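Local structure of putative cell surface protein, similar to internalin proteins (Listeria monocytogenes EGD-e, 5KZS) at residues A[5-13]-A[65-73]; A[90-101]-A[118-129]. The protein is an internalin-like leucine-rich-repeat protein (InlP) that interacts with host afadin and facilitates crossing of the basement membrane by Listeria monocytogenes. All coordinates share one frame; numbering follows the deposited sequence.

Contact 1. Residues A[5-13]-A[65-73]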
loop_
_atom_site.group_PDB
_atom_site.type_symbol
_atom_site.label_atom_id
_atom_site.label_comp_id
_atom_site.label_asym_id
_atom_site.label_seq_id
_atom_site.Cartn_x
_atom_site.Cartn_y
_atom_site.Cartn_z
ATOM N N SER A 5 16.302 -17.706 -31.991
ATOM C CA SER A 5 16.091 -16.587 -31.018
ATOM C C SER A 5 15.872 -17.104 -29.583
ATOM O O SER A 5 15.068 -16.528 -28.833
ATOM C CB SER A 5 14.908 -15.694 -31.460
ATOM O OG SER A 5 13.674 -16.403 -31.445
ATOM N N ASP A 6 16.622 -18.159 -29.221
ATOM C CA ASP A 6 16.452 -18.965 -27.985
ATOM C C ASP A 6 15.324 -19.991 -28.042
ATOM O O ASP A 6 15.275 -20.864 -27.181
ATOM C CB ASP A 6 16.247 -18.128 -26.711
ATOM C CG ASP A 6 17.238 -16.985 -26.569
ATOM O OD1 ASP A 6 18.314 -17.022 -27.211
ATOM O OD2 ASP A 6 16.941 -16.056 -25.782
ATOM N N LEU A 7 14.425 -19.899 -29.025
ATOM C CA LEU A 7 13.221 -20.736 -29.045
ATOM C C LEU A 7 13.560 -22.188 -29.344
ATOM O O LEU A 7 14.108 -22.486 -30.402
ATOM C CB LEU A 7 12.195 -20.231 -30.078
ATOM C CG LEU A 7 11.389 -18.964 -29.751
ATOM C CD1 LEU A 7 10.388 -18.676 -30.863
ATOM C CD2 LEU A 7 10.679 -19.091 -28.412
ATOM N N TYR A 8 13.221 -23.078 -28.408
ATOM C CA TYR A 8 13.436 -24.514 -28.573
ATOM C C TYR A 8 12.499 -25.007 -29.657
ATOM O O TYR A 8 11.366 -24.529 -29.747
ATOM C CB TYR A 8 13.155 -25.255 -27.273
ATOM C CG TYR A 8 13.907 -26.541 -27.141
ATOM C CD1 TYR A 8 15.174 -26.553 -26.603
ATOM C CD2 TYR A 8 13.351 -27.752 -27.539
ATOM C CE1 TYR A 8 15.884 -27.728 -26.465
ATOM C CE2 TYR A 8 14.059 -28.940 -27.410
ATOM C CZ TYR A 8 15.331 -28.916 -26.865
ATOM O OH TYR A 8 16.073 -30.060 -26.715
ATOM N N PRO A 9 12.960 -25.947 -30.498
ATOM C CA PRO A 9 12.093 -26.348 -31.590
ATOM C C PRO A 9 11.140 -27.448 -31.149
ATOM O O PRO A 9 11.505 -28.318 -30.338
ATOM C CB PRO A 9 13.077 -26.861 -32.625
ATOM C CG PRO A 9 14.167 -27.479 -31.814
ATOM C CD PRO A 9 14.248 -26.669 -30.546
ATOM N N LEU A 10 9.934 -27.406 -31.697
ATOM C CA LEU A 10 8.855 -28.279 -31.275
ATOM C C LEU A 10 8.481 -29.184 -32.431
ATOM O O LEU A 10 8.648 -28.784 -33.579
ATOM C CB LEU A 10 7.661 -27.422 -30.852
ATOM C CG LEU A 10 7.955 -26.413 -29.732
ATOM C CD1 LEU A 10 6.738 -25.533 -29.472
ATOM C CD2 LEU A 10 8.414 -27.104 -28.449
ATOM N N PRO A 11 7.954 -30.384 -32.174
ATOM C CA PRO A 11 7.571 -30.885 -30.837
ATOM C C PRO A 11 8.736 -31.318 -29.944
ATOM O O PRO A 11 9.785 -31.612 -30.446
ATOM C CB PRO A 11 6.713 -32.116 -31.163
ATOM C CG PRO A 11 6.402 -32.060 -32.633
ATOM C CD PRO A 11 7.045 -30.859 -33.237
ATOM N N ALA A 12 8.536 -31.367 -28.634
ATOM C CA ALA A 12 9.554 -31.874 -27.710
ATOM C C ALA A 12 9.041 -31.968 -26.263
ATOM O O ALA A 12 8.055 -31.281 -25.888
ATOM C CB ALA A 12 10.796 -30.989 -27.756
ATOM N N PRO A 13 9.734 -32.779 -25.426
ATOM C CA PRO A 13 9.332 -32.943 -24.026
ATOM C C PRO A 13 9.324 -31.636 -23.266
ATOM O O PRO A 13 10.088 -30.719 -23.583
ATOM C CB PRO A 13 10.419 -33.853 -23.439
ATOM C CG PRO A 13 11.002 -34.540 -24.601
ATOM C CD PRO A 13 10.974 -33.527 -25.703
ATOM N N LEU A 65 14.375 -19.451 -18.224
ATOM C CA LEU A 65 14.245 -20.499 -19.236
ATOM C C LEU A 65 12.928 -20.363 -20.014
ATOM O O LEU A 65 12.809 -20.888 -21.113
ATOM C CB LEU A 65 14.399 -21.895 -18.611
ATOM C CG LEU A 65 15.716 -22.174 -17.865
ATOM C CD1 LEU A 65 15.616 -23.421 -16.997
ATOM C CD2 LEU A 65 16.876 -22.265 -18.828
ATOM N N LEU A 66 11.967 -19.624 -19.458
ATOM C CA LEU A 66 10.704 -19.308 -20.138
ATOM C C LEU A 66 10.836 -18.621 -21.497
ATOM O O LEU A 66 9.907 -18.684 -22.300
ATOM C CB LEU A 66 9.814 -18.426 -19.248
ATOM C CG LEU A 66 9.254 -19.048 -17.978
ATOM C CD1 LEU A 66 8.638 -17.968 -17.111
ATOM C CD2 LEU A 66 8.235 -20.126 -18.309
ATOM N N GLU A 67 11.949 -17.959 -21.773
ATOM C CA GLU A 67 12.122 -17.418 -23.115
ATOM C C GLU A 67 12.546 -18.459 -24.160
ATOM O O GLU A 67 12.830 -18.095 -25.307
ATOM C CB GLU A 67 13.019 -16.178 -23.123
ATOM C CG GLU A 67 14.499 -16.381 -22.870
ATOM C CD GLU A 67 15.168 -15.055 -22.577
ATOM O OE1 GLU A 67 15.920 -14.587 -23.454
ATOM O OE2 GLU A 67 14.911 -14.468 -21.497
ATOM N N ARG A 68 12.572 -19.741 -23.771
ATOM C CA ARG A 68 12.731 -20.860 -24.707
ATOM C C ARG A 68 11.409 -21.289 -25.368
ATOM O O ARG A 68 11.433 -22.171 -26.230
ATOM C CB ARG A 68 13.396 -22.066 -24.013
ATOM C CG ARG A 68 14.817 -21.790 -23.530
ATOM C CD ARG A 68 15.246 -22.671 -22.366
ATOM N NE ARG A 68 15.304 -24.081 -22.737
ATOM C CZ ARG A 68 16.292 -24.666 -23.424
ATOM N NH1 ARG A 68 17.353 -23.972 -23.844
ATOM N NH2 ARG A 68 16.223 -25.971 -23.701
ATOM N N ALA A 69 10.270 -20.689 -24.989
ATOM C CA ALA A 69 8.995 -20.979 -25.665
ATOM C C ALA A 69 8.219 -19.711 -25.923
ATOM O O ALA A 69 8.295 -18.807 -25.122
ATOM C CB ALA A 69 8.164 -21.941 -24.831
HETATM N N MSE A 70 7.472 -19.659 -27.028
HETATM C CA MSE A 70 6.659 -18.489 -27.384
HETATM C C MSE A 70 5.301 -18.632 -26.763
HETATM O O MSE A 70 4.583 -19.598 -27.051
HETATM C CB MSE A 70 6.511 -18.349 -28.901
HETATM C CG MSE A 70 5.837 -17.055 -29.371
HETATM SE SE MSE A 70 6.712 -15.402 -28.688
HETATM C CE MSE A 70 6.320 -14.149 -30.167
ATOM N N PHE A 71 4.944 -17.687 -25.891
ATOM C CA PHE A 71 3.624 -17.640 -25.257
ATOM C C PHE A 71 2.795 -16.537 -25.902
ATOM O O PHE A 71 2.708 -15.441 -25.369
ATOM C CB PHE A 71 3.766 -17.400 -23.754
ATOM C CG PHE A 71 4.486 -18.497 -23.032
ATOM C CD1 PHE A 71 3.820 -19.680 -22.694
ATOM C CD2 PHE A 71 5.826 -18.364 -22.687
ATOM C CE1 PHE A 71 4.482 -20.704 -22.022
ATOM C CE2 PHE A 71 6.489 -19.387 -22.016
ATOM C CZ PHE A 71 5.818 -20.564 -21.686
ATOM N N ASN A 72 2.203 -16.831 -27.056
ATOM C CA ASN A 72 1.468 -15.833 -27.853
ATOM C C ASN A 72 0.231 -15.227 -27.169
ATOM O O ASN A 72 -0.088 -14.056 -27.388
ATOM C CB ASN A 72 1.018 -16.439 -29.188
ATOM C CG ASN A 72 2.165 -16.642 -30.166
ATOM O OD1 ASN A 72 2.960 -15.734 -30.416
ATOM N ND2 ASN A 72 2.239 -17.835 -30.742
ATOM N N ASN A 73 -0.476 -16.025 -26.370
ATOM C CA ASN A 73 -1.785 -15.624 -25.851
ATOM C C ASN A 73 -1.882 -15.546 -24.327
ATOM O O ASN A 73 -2.962 -15.240 -23.805
ATOM C CB ASN A 73 -2.850 -16.559 -26.429
ATOM C CG ASN A 73 -2.886 -16.516 -27.951
ATOM O OD1 ASN A 73 -2.907 -15.444 -28.554
ATOM N ND2 ASN A 73 -2.875 -17.683 -28.577
#
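The carbonyl oxygen of Arg68 receives the backbone N-H of Tyr8, with Tyr8 N 3.0 Å from Arg68 O and an angle of 161° at the hydrogen, so the bond is nearly straight from the donor's side, although the donor stands somewhat out of the carbonyl plane. Two residues earlier in the chain, Asp6 O faces the CA-H of Arg68, with CA and O 3.5 Å apart. These backbone contacts hold residues 6-8 against the end of the 3-10 segment 65-68. At this surface contact the internalin N-terminal region packs on the loop between helix 60-64 and strand 76-79.

Side chains flank this line. The Tyr8 ring swings alongside the Arg68 side chain because CG is anti to the backbone N (chi1 -154°). Ring and guanidinium planes are 51° apart, and Arg68 NH2 comes within 3.1 Å of Tyr8 CD1. The guanidinium is held from elsewhere, through Arg68 NE to Val17 O and Arg68 NH2 to Asp16 O. Leu7 rests on backbone, its CD2 methyl lying 3.5 Å from Met70 N.

The carboxylates of Asp6 and Glu67 approach nearly coplanar, Asp6 OD2 and Glu67 OE1 being 2.9 Å apart. Two acceptors this close would repel if both were ionised, which suggests that one may carry a proton in the crystal, and the contact probably rests mainly on the backbone bond and the packing around Tyr8 and Leu7.

Contact 2. Residues A[90-101]-A[118-129]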
loop_
_atom_site.group_PDB
_atom_site.type_symbol
_atom_site.label_atom_id
_atom_site.label_comp_id
_atom_site.label_asym_id
_atom_site.label_seq_id
_atom_site.Cartn_x
_atom_site.Cartn_y
_atom_site.Cartn_z
ATOM N N PRO A 90 11.430 -12.195 -14.485
ATOM C CA PRO A 90 12.326 -11.521 -15.421
ATOM C C PRO A 90 11.616 -10.802 -16.569
ATOM O O PRO A 90 10.412 -10.973 -16.772
ATOM C CB PRO A 90 13.194 -12.665 -15.954
ATOM C CG PRO A 90 12.319 -13.865 -15.877
ATOM C CD PRO A 90 11.391 -13.653 -14.719
ATOM N N ASP A 91 12.397 -10.003 -17.296
ATOM C CA ASP A 91 11.926 -9.204 -18.416
ATOM C C ASP A 91 12.249 -9.961 -19.696
ATOM O O ASP A 91 13.237 -9.672 -20.358
ATOM C CB ASP A 91 12.636 -7.843 -18.390
ATOM C CG ASP A 91 12.066 -6.834 -19.394
ATOM O OD1 ASP A 91 11.077 -7.125 -20.114
ATOM O OD2 ASP A 91 12.621 -5.706 -19.441
ATOM N N ILE A 92 11.404 -10.929 -20.038
ATOM C CA ILE A 92 11.612 -11.776 -21.212
ATOM C C ILE A 92 10.741 -11.344 -22.380
ATOM O O ILE A 92 9.686 -10.751 -22.202
ATOM C CB ILE A 92 11.369 -13.266 -20.885
ATOM C CG1 ILE A 92 9.878 -13.600 -20.667
ATOM C CG2 ILE A 92 12.174 -13.665 -19.652
ATOM C CD1 ILE A 92 9.606 -15.083 -20.491
ATOM N N SER A 93 11.174 -11.689 -23.581
ATOM C CA SER A 93 10.505 -11.250 -24.804
ATOM C C SER A 93 9.461 -12.246 -25.330
ATOM O O SER A 93 8.849 -11.996 -26.370
ATOM C CB SER A 93 11.558 -10.987 -25.873
ATOM O OG SER A 93 12.303 -12.164 -26.124
ATOM N N THR A 94 9.241 -13.356 -24.622
ATOM C CA THR A 94 8.303 -14.387 -25.082
ATOM C C THR A 94 6.896 -14.288 -24.524
ATOM O O THR A 94 6.130 -15.217 -24.709
ATOM C CB THR A 94 8.832 -15.805 -24.791
ATOM O OG1 THR A 94 9.096 -15.954 -23.396
ATOM C CG2 THR A 94 10.096 -16.078 -25.584
ATOM N N ILE A 95 6.535 -13.186 -23.866
ATOM C CA ILE A 95 5.153 -12.981 -23.386
ATOM C C ILE A 95 4.600 -11.634 -23.864
ATOM O O ILE A 95 4.262 -10.780 -23.060
ATOM C CB ILE A 95 5.036 -13.110 -21.847
ATOM C CG1 ILE A 95 6.020 -14.168 -21.307
ATOM C CG2 ILE A 95 3.601 -13.475 -21.476
ATOM C CD1 ILE A 95 5.809 -14.564 -19.854
ATOM N N PRO A 96 4.489 -11.453 -25.193
ATOM C CA PRO A 96 4.204 -10.126 -25.760
ATOM C C PRO A 96 2.902 -9.471 -25.314
ATOM O O PRO A 96 2.846 -8.247 -25.247
ATOM C CB PRO A 96 4.183 -10.381 -27.283
ATOM C CG PRO A 96 3.999 -11.851 -27.434
ATOM C CD PRO A 96 4.707 -12.449 -26.259
ATOM N N HIS A 97 1.882 -10.269 -25.006
ATOM C CA HIS A 97 0.557 -9.739 -24.646
ATOM C C HIS A 97 0.232 -9.768 -23.138
ATOM O O HIS A 97 -0.926 -9.618 -22.755
ATOM C CB HIS A 97 -0.512 -10.467 -25.472
ATOM C CG HIS A 97 -0.362 -10.254 -26.944
ATOM N ND1 HIS A 97 0.106 -11.234 -27.794
ATOM C CD2 HIS A 97 -0.576 -9.160 -27.713
ATOM C CE1 HIS A 97 0.151 -10.761 -29.028
ATOM N NE2 HIS A 97 -0.254 -9.503 -29.004
ATOM N N LEU A 98 1.249 -9.904 -22.289
ATOM C CA LEU A 98 1.052 -9.953 -20.840
ATOM C C LEU A 98 0.388 -8.671 -20.319
ATOM O O LEU A 98 0.906 -7.577 -20.525
ATOM C CB LEU A 98 2.386 -10.183 -20.128
ATOM C CG LEU A 98 2.399 -10.409 -18.614
ATOM C CD1 LEU A 98 1.634 -11.654 -18.226
ATOM C CD2 LEU A 98 3.831 -10.528 -18.127
ATOM N N ASN A 99 -0.773 -8.831 -19.682
ATOM C CA ASN A 99 -1.554 -7.740 -19.065
ATOM C C ASN A 99 -1.373 -7.634 -17.555
ATOM O O ASN A 99 -1.529 -6.540 -16.998
ATOM C CB ASN A 99 -3.065 -7.919 -19.335
ATOM C CG ASN A 99 -3.437 -7.705 -20.795
ATOM O OD1 ASN A 99 -2.783 -6.951 -21.525
ATOM N ND2 ASN A 99 -4.495 -8.367 -21.229
ATOM N N THR A 100 -1.080 -8.754 -16.895
ATOM C CA THR A 100 -1.089 -8.800 -15.447
ATOM C C THR A 100 0.056 -9.623 -14.904
ATOM O O THR A 100 0.263 -10.744 -15.322
ATOM C CB THR A 100 -2.401 -9.428 -14.930
ATOM O OG1 THR A 100 -3.528 -8.714 -15.454
ATOM C CG2 THR A 100 -2.461 -9.395 -13.396
ATOM N N LEU A 101 0.763 -9.068 -13.933
ATOM C CA LEU A 101 1.752 -9.800 -13.158
ATOM C C LEU A 101 1.242 -9.809 -11.718
ATOM O O LEU A 101 0.912 -8.756 -11.194
ATOM C CB LEU A 101 3.111 -9.102 -13.253
ATOM C CG LEU A 101 4.190 -9.527 -12.255
ATOM C CD1 LEU A 101 4.569 -10.977 -12.458
ATOM C CD2 LEU A 101 5.404 -8.642 -12.414
ATOM N N ASP A 118 12.383 -2.267 -14.463
ATOM C CA ASP A 118 11.752 -1.284 -15.334
ATOM C C ASP A 118 11.437 -2.040 -16.630
ATOM O O ASP A 118 12.182 -1.962 -17.595
ATOM C CB ASP A 118 12.723 -0.107 -15.550
ATOM C CG ASP A 118 12.168 0.984 -16.459
ATOM O OD1 ASP A 118 10.948 1.067 -16.682
ATOM O OD2 ASP A 118 12.976 1.787 -16.960
ATOM N N TYR A 119 10.337 -2.786 -16.626
ATOM C CA TYR A 119 10.024 -3.740 -17.704
ATOM C C TYR A 119 9.823 -3.092 -19.080
ATOM O O TYR A 119 9.017 -2.170 -19.241
ATOM C CB TYR A 119 8.763 -4.551 -17.390
ATOM C CG TYR A 119 8.866 -5.565 -16.263
ATOM C CD1 TYR A 119 9.717 -6.666 -16.351
ATOM C CD2 TYR A 119 8.053 -5.464 -15.131
ATOM C CE1 TYR A 119 9.776 -7.622 -15.331
ATOM C CE2 TYR A 119 8.108 -6.409 -14.106
ATOM C CZ TYR A 119 8.964 -7.489 -14.205
ATOM O OH TYR A 119 9.008 -8.417 -13.179
ATOM N N GLN A 120 10.561 -3.607 -20.064
ATOM C CA GLN A 120 10.489 -3.147 -21.448
ATOM C C GLN A 120 9.674 -4.072 -22.370
ATOM O O GLN A 120 9.109 -3.598 -23.366
ATOM C CB GLN A 120 11.911 -2.996 -22.000
ATOM C CG GLN A 120 12.798 -2.046 -21.206
ATOM C CD GLN A 120 12.263 -0.622 -21.209
ATOM O OE1 GLN A 120 12.126 -0.009 -22.266
ATOM N NE2 GLN A 120 11.936 -0.094 -20.026
ATOM N N ASN A 121 9.611 -5.374 -22.054
ATOM C CA ASN A 121 8.969 -6.362 -22.939
ATOM C C ASN A 121 7.482 -6.636 -22.693
ATOM O O ASN A 121 6.881 -7.425 -23.420
ATOM C CB ASN A 121 9.743 -7.676 -22.910
ATOM C CG ASN A 121 11.154 -7.518 -23.433
ATOM O OD1 ASN A 121 11.360 -7.265 -24.620
ATOM N ND2 ASN A 121 12.132 -7.664 -22.554
ATOM N N TYR A 122 6.886 -5.966 -21.707
ATOM C CA TYR A 122 5.444 -6.061 -21.440
ATOM C C TYR A 122 4.771 -4.681 -21.645
ATOM O O TYR A 122 4.328 -4.050 -20.677
ATOM C CB TYR A 122 5.208 -6.609 -20.023
ATOM C CG TYR A 122 6.117 -7.765 -19.647
ATOM C CD1 TYR A 122 6.272 -8.863 -20.492
ATOM C CD2 TYR A 122 6.822 -7.764 -18.443
ATOM C CE1 TYR A 122 7.109 -9.919 -20.157
ATOM C CE2 TYR A 122 7.656 -8.821 -18.097
ATOM C CZ TYR A 122 7.796 -9.895 -18.956
ATOM O OH TYR A 122 8.623 -10.941 -18.619
ATOM N N PRO A 123 4.710 -4.198 -22.916
ATOM C CA PRO A 123 4.084 -2.889 -23.196
ATOM C C PRO A 123 2.556 -2.842 -23.046
ATOM O O PRO A 123 1.990 -1.756 -23.037
ATOM C CB PRO A 123 4.463 -2.634 -24.660
ATOM C CG PRO A 123 4.609 -4.000 -25.252
ATOM C CD PRO A 123 5.222 -4.823 -24.159
ATOM N N GLU A 124 1.895 -3.998 -22.953
ATOM C CA GLU A 124 0.441 -4.053 -22.780
ATOM C C GLU A 124 -0.003 -4.277 -21.309
ATOM O O GLU A 124 -1.180 -4.541 -21.050
ATOM C CB GLU A 124 -0.135 -5.129 -23.709
ATOM C CG GLU A 124 -0.065 -4.747 -25.180
ATOM C CD GLU A 124 -0.686 -5.788 -26.101
ATOM O OE1 GLU A 124 -1.249 -6.791 -25.590
ATOM O OE2 GLU A 124 -0.613 -5.601 -27.343
HETATM N N MSE A 125 0.938 -4.130 -20.367
HETATM C CA MSE A 125 0.737 -4.411 -18.942
HETATM C C MSE A 125 -0.226 -3.405 -18.381
HETATM O O MSE A 125 -0.143 -2.211 -18.684
HETATM C CB MSE A 125 2.093 -4.350 -18.238
HETATM C CG MSE A 125 2.068 -4.664 -16.755
HETATM SE SE MSE A 125 1.983 -6.589 -16.426
HETATM C CE MSE A 125 3.830 -6.732 -15.761
ATOM N N VAL A 126 -1.162 -3.902 -17.573
ATOM C CA VAL A 126 -2.221 -3.103 -16.955
ATOM C C VAL A 126 -2.163 -3.146 -15.414
ATOM O O VAL A 126 -2.426 -2.133 -14.784
ATOM C CB VAL A 126 -3.593 -3.541 -17.543
ATOM C CG1 VAL A 126 -4.780 -3.204 -16.640
ATOM C CG2 VAL A 126 -3.776 -2.930 -18.930
ATOM N N THR A 127 -1.796 -4.276 -14.813
ATOM C CA THR A 127 -1.875 -4.463 -13.366
ATOM C C THR A 127 -0.648 -5.173 -12.829
ATOM O O THR A 127 -0.234 -6.172 -13.392
ATOM C CB THR A 127 -3.100 -5.334 -13.025
ATOM O OG1 THR A 127 -4.278 -4.699 -13.526
ATOM C CG2 THR A 127 -3.233 -5.576 -11.508
ATOM N N ILE A 128 -0.103 -4.686 -11.721
ATOM C CA ILE A 128 1.017 -5.340 -11.033
ATOM C C ILE A 128 0.724 -5.380 -9.549
ATOM O O ILE A 128 0.294 -4.387 -8.959
ATOM C CB ILE A 128 2.373 -4.613 -11.248
ATOM C CG1 ILE A 128 2.708 -4.578 -12.740
ATOM C CG2 ILE A 128 3.507 -5.288 -10.454
ATOM C CD1 ILE A 128 4.029 -3.914 -13.082
ATOM N N THR A 129 1.013 -6.522 -8.947
ATOM C CA THR A 129 0.699 -6.761 -7.560
ATOM C C THR A 129 1.855 -7.521 -6.941
ATOM O O THR A 129 2.073 -8.683 -7.276
ATOM C CB THR A 129 -0.602 -7.589 -7.439
ATOM O OG1 THR A 129 -1.660 -6.961 -8.185
ATOM C CG2 THR A 129 -1.009 -7.729 -5.980
#
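Thr100 and Leu101 pair in parallel with Thr127 and Ile128, joining successive coils of a leucine-rich-repeat solenoid. In the strands, Leu101 N donates to Thr127 O and Thr129 N to Leu101 O. Just before them, Asn99 O accepts two amides, Val126 N at 2.7 Å and Thr127 N at 3.2 Å, the latter nearly in line with the carbonyl.

Away from the strands, in the loop 90-93, a side chain bonds to backbone. Asp91, its CG anti to the backbone N (chi1 -171°), reaches across to the next turn: OD2 takes Gln120 N at 3.0 Å, almost straight at 174°, while OD1 uses its syn lone pair for Asn121 N and also receives a weak bond from Asn121 ND2. The carboxylate thereby ties down two successive amides.

Apolar side chains meet inside the coils. Leu101 CB meets CE of selenomethionine Met125 at 3.5 Å, and Leu101 CD2 lies near Tyr119, whose hydroxyl bonds to Phe89 O. The Tyr122 ring reaches into the preceding coil, with Leu98 CD2 over one face, 3.8 Å from the ring centroid and 9° off the normal, and Asp91 OD1 over the opposite face.

A last polar group forms at the end of this ring, where the buried hydroxyl is gripped twice: Tyr122 OH donates to Pro90 O at 2.6 Å and accepts from Ile92 N at 3.1 Å.

How the contacts relate
From the N terminus, contact 1 comes first: after 51 intervening residues, which include the helices 14-17, 21-31, 42-46 and 60-64, the chain comes back, with 65-73, to the leading segment 5-13 and so closes the N-terminal cap on itself. Contact 2 follows in series, neither nesting in nor crossing contact 1; it closes a 16-residue loop between neighbouring coils of the parallel sheet, joining strand 100-103 to strand 127-129. Their centres lie about 17 Å apart, and 65-73 meets 90-101 directly: Phe71 N lies 3.0 Å from Thr94 O and Asn72 O 2.9 Å from His97 ND1, both probable hydrogen bonds. The cap thus runs into the repeats.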